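Local coordinates for protein trans-4-hydroxy-L-proline dehydratase (Clostridioides difficile 70-100-2010, PDB 6VXC) that catalyses the radical-based dehydration of trans-4-hydroxy-L-proline to (S)-1-pyrroline-5-carboxylate as a glycyl radical enzyme in the anaerobic breakdown of hydroxyproline, at residues Asn645-Arg650 against Gly656-Asp661; Glu638-Tyr643 against Ala711-Ile716. All blocks are in the same frame, centred on the assembly; numbering follows the deposited sequence.

Both contacts use helix 630-647, and their centres lie about 13 Å apart. Along the chain the order is 638-643, 645-650, 656-661, 711-716, so contact 1, a tight local return, falls within the much longer excursion that contact 2 closes. In contact 1 the end of the helix turns back onto strand 657-661, an outer strand of a three-stranded parallel sheet; in contact 2 an earlier turn of the helix meets the loop between helix 703-711 and strand 724-726. They touch where Val660 CG2 lies 3.5 Å from Tyr643 CE2. Contact 2 packs this helix, within the pyruvate formate lyase-like range, against a loop of the glycine radical range, whereas contact 1 lies wholly in the former.

Contact 1: Asn645-Arg650 against Gly656-Asp661; sequences NEVTGR and GEYRVD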
ATOM      1  N   ASN A 645       4.597 -22.588   1.391  1.00 12.70           N
ATOM      2  CA  ASN A 645       4.996 -23.529   2.433  1.00 12.42           C
ATOM      3  C   ASN A 645       6.186 -23.025   3.235  1.00 13.01           C
ATOM      4  O   ASN A 645       6.254 -23.259   4.446  1.00 16.26           O
ATOM      5  CB  ASN A 645       5.342 -24.889   1.819  1.00 14.70           C
ATOM      6  CG  ASN A 645       4.111 -25.703   1.433  1.00 17.07           C
ATOM      7  OD1 ASN A 645       3.076 -25.630   2.076  1.00 16.51           O
ATOM      8  ND2 ASN A 645       4.236 -26.489   0.378  1.00 18.38           N
ATOM      9  N   GLU A 646       7.112 -22.321   2.594  1.00 13.34           N
ATOM     10  CA  GLU A 646       8.305 -21.855   3.288  1.00 10.77           C
ATOM     11  C   GLU A 646       7.997 -20.729   4.269  1.00 13.35           C
ATOM     12  O   GLU A 646       8.650 -20.628   5.317  1.00 14.09           O
ATOM     13  CB  GLU A 646       9.337 -21.402   2.265  1.00 11.82           C
ATOM     14  CG  GLU A 646      10.676 -21.051   2.849  1.00 12.73           C
ATOM     15  CD  GLU A 646      11.289 -22.219   3.571  1.00 13.64           C
ATOM     16  OE1 GLU A 646      11.362 -23.321   2.975  1.00 17.58           O
ATOM     17  OE2 GLU A 646      11.691 -22.025   4.732  1.00 17.35           O
ATOM     18  N   VAL A 647       7.001 -19.901   3.970  1.00 12.50           N
ATOM     19  CA  VAL A 647       6.727 -18.699   4.751  1.00 10.72           C
ATOM     20  C   VAL A 647       5.592 -18.903   5.753  1.00 10.90           C
ATOM     21  O   VAL A 647       5.702 -18.493   6.907  1.00 11.47           O
ATOM     22  CB  VAL A 647       6.439 -17.502   3.816  1.00  9.18           C
ATOM     23  CG1 VAL A 647       5.952 -16.300   4.635  1.00  9.60           C
ATOM     24  CG2 VAL A 647       7.675 -17.142   3.047  1.00  9.85           C
ATOM     25  N   THR A 648       4.489 -19.523   5.327  1.00 13.13           N
ATOM     26  CA  THR A 648       3.235 -19.458   6.078  1.00 11.13           C
ATOM     27  C   THR A 648       3.276 -20.244   7.394  1.00 11.33           C
ATOM     28  O   THR A 648       3.662 -21.415   7.431  1.00 12.00           O
ATOM     29  CB  THR A 648       2.089 -19.985   5.211  1.00 10.95           C
ATOM     30  OG1 THR A 648       2.038 -19.261   3.977  1.00 12.31           O
ATOM     31  CG2 THR A 648       0.760 -19.847   5.937  1.00 11.52           C
ATOM     32  N   GLY A 649       2.789 -19.627   8.464  1.00 14.11           N
ATOM     33  CA  GLY A 649       2.715 -20.293   9.745  1.00 16.46           C
ATOM     34  C   GLY A 649       3.920 -20.082  10.632  1.00 16.22           C
ATOM     35  O   GLY A 649       3.892 -20.493  11.791  1.00 15.10           O
ATOM     36  N   ARG A 650       4.980 -19.471  10.127  1.00 13.55           N
ATOM     37  CA  ARG A 650       6.052 -19.079  11.017  1.00 14.57           C
ATOM     38  C   ARG A 650       5.509 -18.067  12.024  1.00 14.50           C
ATOM     39  O   ARG A 650       4.747 -17.178  11.645  1.00 15.00           O
ATOM     40  CB  ARG A 650       7.210 -18.453  10.247  1.00 13.28           C
ATOM     41  CG  ARG A 650       7.922 -19.361   9.286  1.00 14.19           C
ATOM     42  CD  ARG A 650       8.942 -18.538   8.554  1.00 13.12           C
ATOM     43  NE  ARG A 650       9.743 -19.339   7.639  1.00 14.79           N
ATOM     44  CZ  ARG A 650      11.039 -19.599   7.789  1.00 14.71           C
ATOM     45  NH1 ARG A 650      11.701 -19.127   8.836  1.00 16.18           N
ATOM     46  NH2 ARG A 650      11.672 -20.322   6.879  1.00 12.92           N
ATOM     47  N   GLY A 656       1.199 -13.487  16.327  1.00 16.13           N
ATOM     48  CA  GLY A 656       0.542 -13.862  15.101  1.00 13.06           C
ATOM     49  C   GLY A 656       1.361 -14.857  14.302  1.00 14.00           C
ATOM     50  O   GLY A 656       2.179 -15.607  14.848  1.00 12.22           O
ATOM     51  N   GLU A 657       1.133 -14.874  12.986  1.00 13.06           N
ATOM     52  CA  GLU A 657       1.882 -15.763  12.105  1.00 10.82           C
ATOM     53  C   GLU A 657       2.156 -15.074  10.773  1.00 13.19           C
ATOM     54  O   GLU A 657       1.502 -14.094  10.402  1.00 12.56           O
ATOM     55  CB  GLU A 657       1.141 -17.075  11.856  1.00 13.57           C
ATOM     56  CG  GLU A 657      -0.015 -16.929  10.902  1.00 16.52           C
ATOM     57  CD  GLU A 657      -0.714 -18.248  10.566  1.00 20.01           C
ATOM     58  OE1 GLU A 657      -0.309 -19.311  11.098  1.00 20.10           O
ATOM     59  OE2 GLU A 657      -1.684 -18.208   9.770  1.00 19.10           O
ATOM     60  N   TYR A 658       3.134 -15.619  10.052  1.00 11.42           N
ATOM     61  CA  TYR A 658       3.468 -15.150   8.719  1.00 11.88           C
ATOM     62  C   TYR A 658       2.532 -15.762   7.691  1.00 11.29           C
ATOM     63  O   TYR A 658       2.061 -16.897   7.843  1.00 11.73           O
ATOM     64  CB  TYR A 658       4.921 -15.489   8.357  1.00 11.70           C
ATOM     65  CG  TYR A 658       5.850 -14.423   8.825  1.00 13.22           C
ATOM     66  CD1 TYR A 658       6.330 -14.428  10.131  1.00 11.75           C
ATOM     67  CD2 TYR A 658       6.206 -13.374   7.994  1.00 11.82           C
ATOM     68  CE1 TYR A 658       7.152 -13.446  10.576  1.00 11.98           C
ATOM     69  CE2 TYR A 658       7.041 -12.367   8.439  1.00 10.13           C
ATOM     70  CZ  TYR A 658       7.506 -12.417   9.736  1.00 12.33           C
ATOM     71  OH  TYR A 658       8.323 -11.426  10.194  1.00 15.24           O
ATOM     72  N   ARG A 659       2.233 -14.975   6.665  1.00 12.61           N
ATOM     73  CA  ARG A 659       1.463 -15.422   5.519  1.00  9.07           C
ATOM     74  C   ARG A 659       2.057 -14.788   4.262  1.00 10.94           C
ATOM     75  O   ARG A 659       3.008 -14.011   4.321  1.00 10.72           O
ATOM     76  CB  ARG A 659      -0.028 -15.091   5.687  1.00  9.81           C
ATOM     77  CG  ARG A 659      -0.665 -15.688   6.973  1.00 12.45           C
ATOM     78  CD  ARG A 659      -2.189 -15.531   7.009  1.00 11.11           C
ATOM     79  NE  ARG A 659      -2.809 -16.361   5.982  1.00 11.71           N
ATOM     80  CZ  ARG A 659      -2.933 -17.682   6.058  1.00 13.25           C
ATOM     81  NH1 ARG A 659      -3.511 -18.353   5.064  1.00 13.15           N
ATOM     82  NH2 ARG A 659      -2.505 -18.329   7.137  1.00 11.18           N
ATOM     83  N   VAL A 660       1.453 -15.075   3.119  1.00  9.37           N
ATOM     84  CA  VAL A 660       2.068 -14.807   1.832  1.00  9.93           C
ATOM     85  C   VAL A 660       1.118 -13.955   0.995  1.00 11.74           C
ATOM     86  O   VAL A 660      -0.101 -14.120   1.082  1.00 12.61           O
ATOM     87  CB  VAL A 660       2.409 -16.173   1.191  1.00 13.49           C
ATOM     88  CG1 VAL A 660       1.906 -16.325  -0.186  1.00 16.21           C
ATOM     89  CG2 VAL A 660       3.918 -16.517   1.382  1.00 11.83           C
ATOM     90  N   ASP A 661       1.675 -13.000   0.241  1.00 13.95           N
ATOM     91  CA  ASP A 661       0.943 -12.277  -0.799  1.00 12.99           C
ATOM     92  C   ASP A 661       1.881 -12.022  -1.983  1.00 13.71           C
ATOM     93  O   ASP A 661       3.088 -12.273  -1.907  1.00 15.29           O
ATOM     94  CB  ASP A 661       0.301 -10.968  -0.258  1.00 10.29           C
ATOM     95  CG  ASP A 661       1.304  -9.997   0.356  1.00 13.62           C
ATOM     96  OD1 ASP A 661       2.501 -10.124   0.054  1.00 17.19           O
ATOM     97  OD2 ASP A 661       0.893  -9.079   1.136  1.00 14.25           O
TER
HETATM   98  O   HOH W   1      -0.237 -17.556   3.406  1.00  8.18           O
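The Tyr658 ring has Arg650 O at its edge, near the ring plane, while Val647 CG1 approaches obliquely. The Arg659 guanidinium receives Glu657 at its edge, where NH2 and OE2 form a 2.8 Å salt bridge; a water lies above one face, toward the rim, and Thr648 CG2 comes obliquely to NH2. Arg650, extended from CG to NE, lays its guanidinium edge against Glu646: NE donates to the backbone O in the carbonyl plane at 2.9 Å (171°), and NH2 meets the anti lone pair of OE2, an oxygen shared with His518. The grip holds the turn after the helix against its last residues.

Two backbone bonds join the segments: Gly649 N to Tyr658 O, 2.9 Å, and Tyr658 N to Arg650 O, 2.8 Å. Gly649 suits the type II turn Val647-Arg650, since its positive phi (92°) would jam a side chain against the preceding carbonyl. Val647 CB packs against Val660 CG2 at 3.6 Å, two beta-branched side chains meeting. Thr648 OG1 bonds Tyr644 O and accepts from a water that accepts weakly from Val660 N. Strand 657-661 pairs with strand 565-573; helix 506-538 packs on Arg650 and Tyr658, its Asp522 bridging Arg650 NH1.

Contact 2: Glu638-Tyr643 against Ala711-Ile716; sequences EIFNAY and AKMDHI
The helical backbone of Glu638-Tyr643 and the loop at Met713-Asp714, which passes into a 3-10 turn at His715, come closest at Phe640 and Met713, whose CA atoms are 7.2 Å apart. Side chains bridge that gap. Phe640 has CG anti to its backbone N (chi1 173°), which sends the ring toward the loop and offers a flat apolar face. Met713 crosses it at about a right angle: Met713 CG lies over that face, 3.6 Å from the Phe640 ring centroid and 16° off the normal, a CH-pi contact. The chain then bends at chi3 (-77°), and Met713 CE comes within 3.8 Å of Phe640 CD1. Met713 SD stands 4.4 Å from the Phe640 centroid, oblique to the ring, a Met-aromatic contact. Methionine suits the place because its unbranched chain can follow the ring with both methylene and thioether.

Asp714, centre of an inverse gamma turn, brings its carbonyl O to 3.7 Å from Phe640 CZ. At neighbouring helix turns Gln637 hydrogen-bonds Lys712 O, and Asp630 and Asp633 form salt bridges with Lys712 NZ. Between the two segments themselves no hydrogen bond forms; the attraction is dispersion, CH-pi and Met-aromatic, largely non-directional, with the nearby polar bonds supplying direction.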
ATOM      1  N   GLU A 638       3.885 -25.324  -8.427  1.00 15.75           N
ATOM      2  CA  GLU A 638       4.941 -25.859  -7.569  1.00 11.65           C
ATOM      3  C   GLU A 638       5.739 -24.737  -6.929  1.00 11.86           C
ATOM      4  O   GLU A 638       6.031 -24.776  -5.733  1.00 14.93           O
ATOM      5  CB  GLU A 638       5.865 -26.775  -8.371  1.00 12.40           C
ATOM      6  CG  GLU A 638       5.209 -28.066  -8.785  1.00 18.39           C
ATOM      7  CD  GLU A 638       6.136 -28.991  -9.568  1.00 34.21           C
ATOM      8  OE1 GLU A 638       7.357 -28.699  -9.659  1.00 29.61           O
ATOM      9  OE2 GLU A 638       5.631 -30.016 -10.092  1.00 41.81           O
ATOM     10  N   ILE A 639       6.091 -23.720  -7.714  1.00 11.68           N
ATOM     11  CA  ILE A 639       6.818 -22.582  -7.171  1.00 10.92           C
ATOM     12  C   ILE A 639       5.966 -21.874  -6.124  1.00 11.24           C
ATOM     13  O   ILE A 639       6.433 -21.562  -5.025  1.00 11.56           O
ATOM     14  CB  ILE A 639       7.251 -21.623  -8.301  1.00 12.04           C
ATOM     15  CG1 ILE A 639       8.187 -22.310  -9.304  1.00 10.85           C
ATOM     16  CG2 ILE A 639       7.909 -20.394  -7.714  1.00 10.28           C
ATOM     17  CD1 ILE A 639       8.371 -21.517 -10.632  1.00  9.98           C
ATOM     18  N   PHE A 640       4.698 -21.605  -6.458  1.00 13.04           N
ATOM     19  CA  PHE A 640       3.804 -20.932  -5.522  1.00 10.47           C
ATOM     20  C   PHE A 640       3.680 -21.708  -4.225  1.00 11.03           C
ATOM     21  O   PHE A 640       3.750 -21.128  -3.144  1.00 12.48           O
ATOM     22  CB  PHE A 640       2.423 -20.741  -6.138  1.00 13.90           C
ATOM     23  CG  PHE A 640       1.408 -20.216  -5.174  1.00 14.41           C
ATOM     24  CD1 PHE A 640       1.335 -18.867  -4.905  1.00 16.37           C
ATOM     25  CD2 PHE A 640       0.542 -21.075  -4.525  1.00 15.61           C
ATOM     26  CE1 PHE A 640       0.395 -18.371  -4.004  1.00 19.42           C
ATOM     27  CE2 PHE A 640      -0.399 -20.590  -3.634  1.00 17.67           C
ATOM     28  CZ  PHE A 640      -0.463 -19.237  -3.368  1.00 19.75           C
ATOM     29  N   ASN A 641       3.485 -23.027  -4.319  1.00 12.86           N
ATOM     30  CA  ASN A 641       3.348 -23.858  -3.126  1.00 13.73           C
ATOM     31  C   ASN A 641       4.620 -23.856  -2.290  1.00 12.89           C
ATOM     32  O   ASN A 641       4.554 -23.829  -1.059  1.00 13.21           O
ATOM     33  CB  ASN A 641       2.977 -25.286  -3.525  1.00 16.72           C
ATOM     34  CG  ASN A 641       1.579 -25.369  -4.088  1.00 22.10           C
ATOM     35  OD1 ASN A 641       0.749 -24.515  -3.804  1.00 22.33           O
ATOM     36  ND2 ASN A 641       1.311 -26.386  -4.901  1.00 24.56           N
ATOM     37  N   ALA A 642       5.784 -23.887  -2.938  1.00 12.69           N
ATOM     38  CA  ALA A 642       7.031 -23.850  -2.185  1.00 13.69           C
ATOM     39  C   ALA A 642       7.147 -22.554  -1.406  1.00 11.44           C
ATOM     40  O   ALA A 642       7.555 -22.558  -0.238  1.00 11.49           O
ATOM     41  CB  ALA A 642       8.228 -24.016  -3.122  1.00  8.77           C
ATOM     42  N   TYR A 643       6.790 -21.434  -2.045  1.00 11.61           N
ATOM     43  CA  TYR A 643       6.824 -20.133  -1.381  1.00  9.15           C
ATOM     44  C   TYR A 643       5.829 -20.072  -0.233  1.00 10.10           C
ATOM     45  O   TYR A 643       6.176 -19.695   0.894  1.00 12.56           O
ATOM     46  CB  TYR A 643       6.543 -19.033  -2.410  1.00  9.91           C
ATOM     47  CG  TYR A 643       6.665 -17.631  -1.878  1.00 12.49           C
ATOM     48  CD1 TYR A 643       7.875 -17.156  -1.394  1.00 12.24           C
ATOM     49  CD2 TYR A 643       5.584 -16.757  -1.905  1.00 13.75           C
ATOM     50  CE1 TYR A 643       8.007 -15.857  -0.934  1.00 13.67           C
ATOM     51  CE2 TYR A 643       5.705 -15.455  -1.436  1.00 12.24           C
ATOM     52  CZ  TYR A 643       6.919 -15.010  -0.952  1.00 14.23           C
ATOM     53  OH  TYR A 643       7.075 -13.722  -0.485  1.00 14.23           O
ATOM     54  N   ALA A 711      -5.940 -18.481 -12.193  1.00 11.77           N
ATOM     55  CA  ALA A 711      -6.844 -19.136 -11.256  1.00 11.41           C
ATOM     56  C   ALA A 711      -6.286 -20.447 -10.708  1.00 13.96           C
ATOM     57  O   ALA A 711      -6.792 -20.942  -9.695  1.00 15.52           O
ATOM     58  CB  ALA A 711      -8.196 -19.385 -11.920  1.00 11.49           C
ATOM     59  N   LYS A 712      -5.242 -21.003 -11.333  1.00 13.57           N
ATOM     60  CA  LYS A 712      -4.625 -22.236 -10.857  1.00 12.16           C
ATOM     61  C   LYS A 712      -3.755 -22.006  -9.627  1.00 13.41           C
ATOM     62  O   LYS A 712      -3.374 -22.973  -8.962  1.00 14.61           O
ATOM     63  CB  LYS A 712      -3.809 -22.879 -11.986  1.00 12.20           C
ATOM     64  CG  LYS A 712      -4.661 -23.298 -13.185  1.00 10.21           C
ATOM     65  CD  LYS A 712      -3.795 -23.750 -14.363  1.00 10.49           C
ATOM     66  CE  LYS A 712      -4.637 -23.950 -15.627  1.00 10.30           C
ATOM     67  NZ  LYS A 712      -3.761 -24.365 -16.766  1.00 12.14           N
ATOM     68  N   MET A 713      -3.433 -20.752  -9.335  1.00 14.25           N
ATOM     69  CA  MET A 713      -2.855 -20.356  -8.064  1.00 15.93           C
ATOM     70  C   MET A 713      -3.962 -20.305  -7.010  1.00 16.01           C
ATOM     71  O   MET A 713      -5.066 -19.825  -7.278  1.00 14.23           O
ATOM     72  CB  MET A 713      -2.178 -18.993  -8.229  1.00 14.26           C
ATOM     73  CG  MET A 713      -1.459 -18.447  -7.027  1.00 21.74           C
ATOM     74  SD  MET A 713      -0.781 -16.804  -7.327  1.00 27.73           S
ATOM     75  CE  MET A 713       0.662 -17.235  -8.296  1.00 15.99           C
ATOM     76  N   ASP A 714      -3.672 -20.810  -5.807  1.00 13.66           N
ATOM     77  CA  ASP A 714      -4.709 -20.881  -4.774  1.00 14.52           C
ATOM     78  C   ASP A 714      -4.765 -19.542  -4.041  1.00 11.75           C
ATOM     79  O   ASP A 714      -4.118 -19.335  -3.014  1.00 13.60           O
ATOM     80  CB  ASP A 714      -4.468 -22.043  -3.816  1.00 15.60           C
ATOM     81  CG  ASP A 714      -5.717 -22.382  -3.003  1.00 15.68           C
ATOM     82  OD1 ASP A 714      -6.709 -21.631  -3.116  1.00 15.76           O
ATOM     83  OD2 ASP A 714      -5.725 -23.394  -2.278  1.00 19.08           O
ATOM     84  N   HIS A 715      -5.578 -18.629  -4.570  1.00 12.44           N
ATOM     85  CA  HIS A 715      -5.690 -17.299  -3.988  1.00 11.24           C
ATOM     86  C   HIS A 715      -6.186 -17.339  -2.550  1.00 11.15           C
ATOM     87  O   HIS A 715      -5.811 -16.481  -1.749  1.00 12.90           O
ATOM     88  CB  HIS A 715      -6.614 -16.435  -4.854  1.00 11.91           C
ATOM     89  CG  HIS A 715      -6.170 -16.367  -6.277  1.00 12.71           C
ATOM     90  ND1 HIS A 715      -5.339 -15.380  -6.743  1.00 11.29           N
ATOM     91  CD2 HIS A 715      -6.381 -17.206  -7.321  1.00 14.00           C
ATOM     92  CE1 HIS A 715      -5.059 -15.603  -8.016  1.00 10.64           C
ATOM     93  NE2 HIS A 715      -5.685 -16.702  -8.393  1.00 13.13           N
ATOM     94  N   ILE A 716      -6.998 -18.335  -2.194  1.00 12.37           N
ATOM     95  CA  ILE A 716      -7.591 -18.345  -0.863  1.00 10.03           C
ATOM     96  C   ILE A 716      -6.527 -18.482   0.220  1.00 12.91           C
ATOM     97  O   ILE A 716      -6.726 -18.023   1.350  1.00 14.08           O
ATOM     98  CB  ILE A 716      -8.655 -19.447  -0.747  1.00 11.26           C
ATOM     99  CG1 ILE A 716      -9.686 -19.317  -1.866  1.00 14.30           C
ATOM    100  CG2 ILE A 716      -9.299 -19.409   0.633  1.00 13.48           C
ATOM    101  CD1 ILE A 716     -10.199 -17.926  -2.040  1.00 15.81           C
TER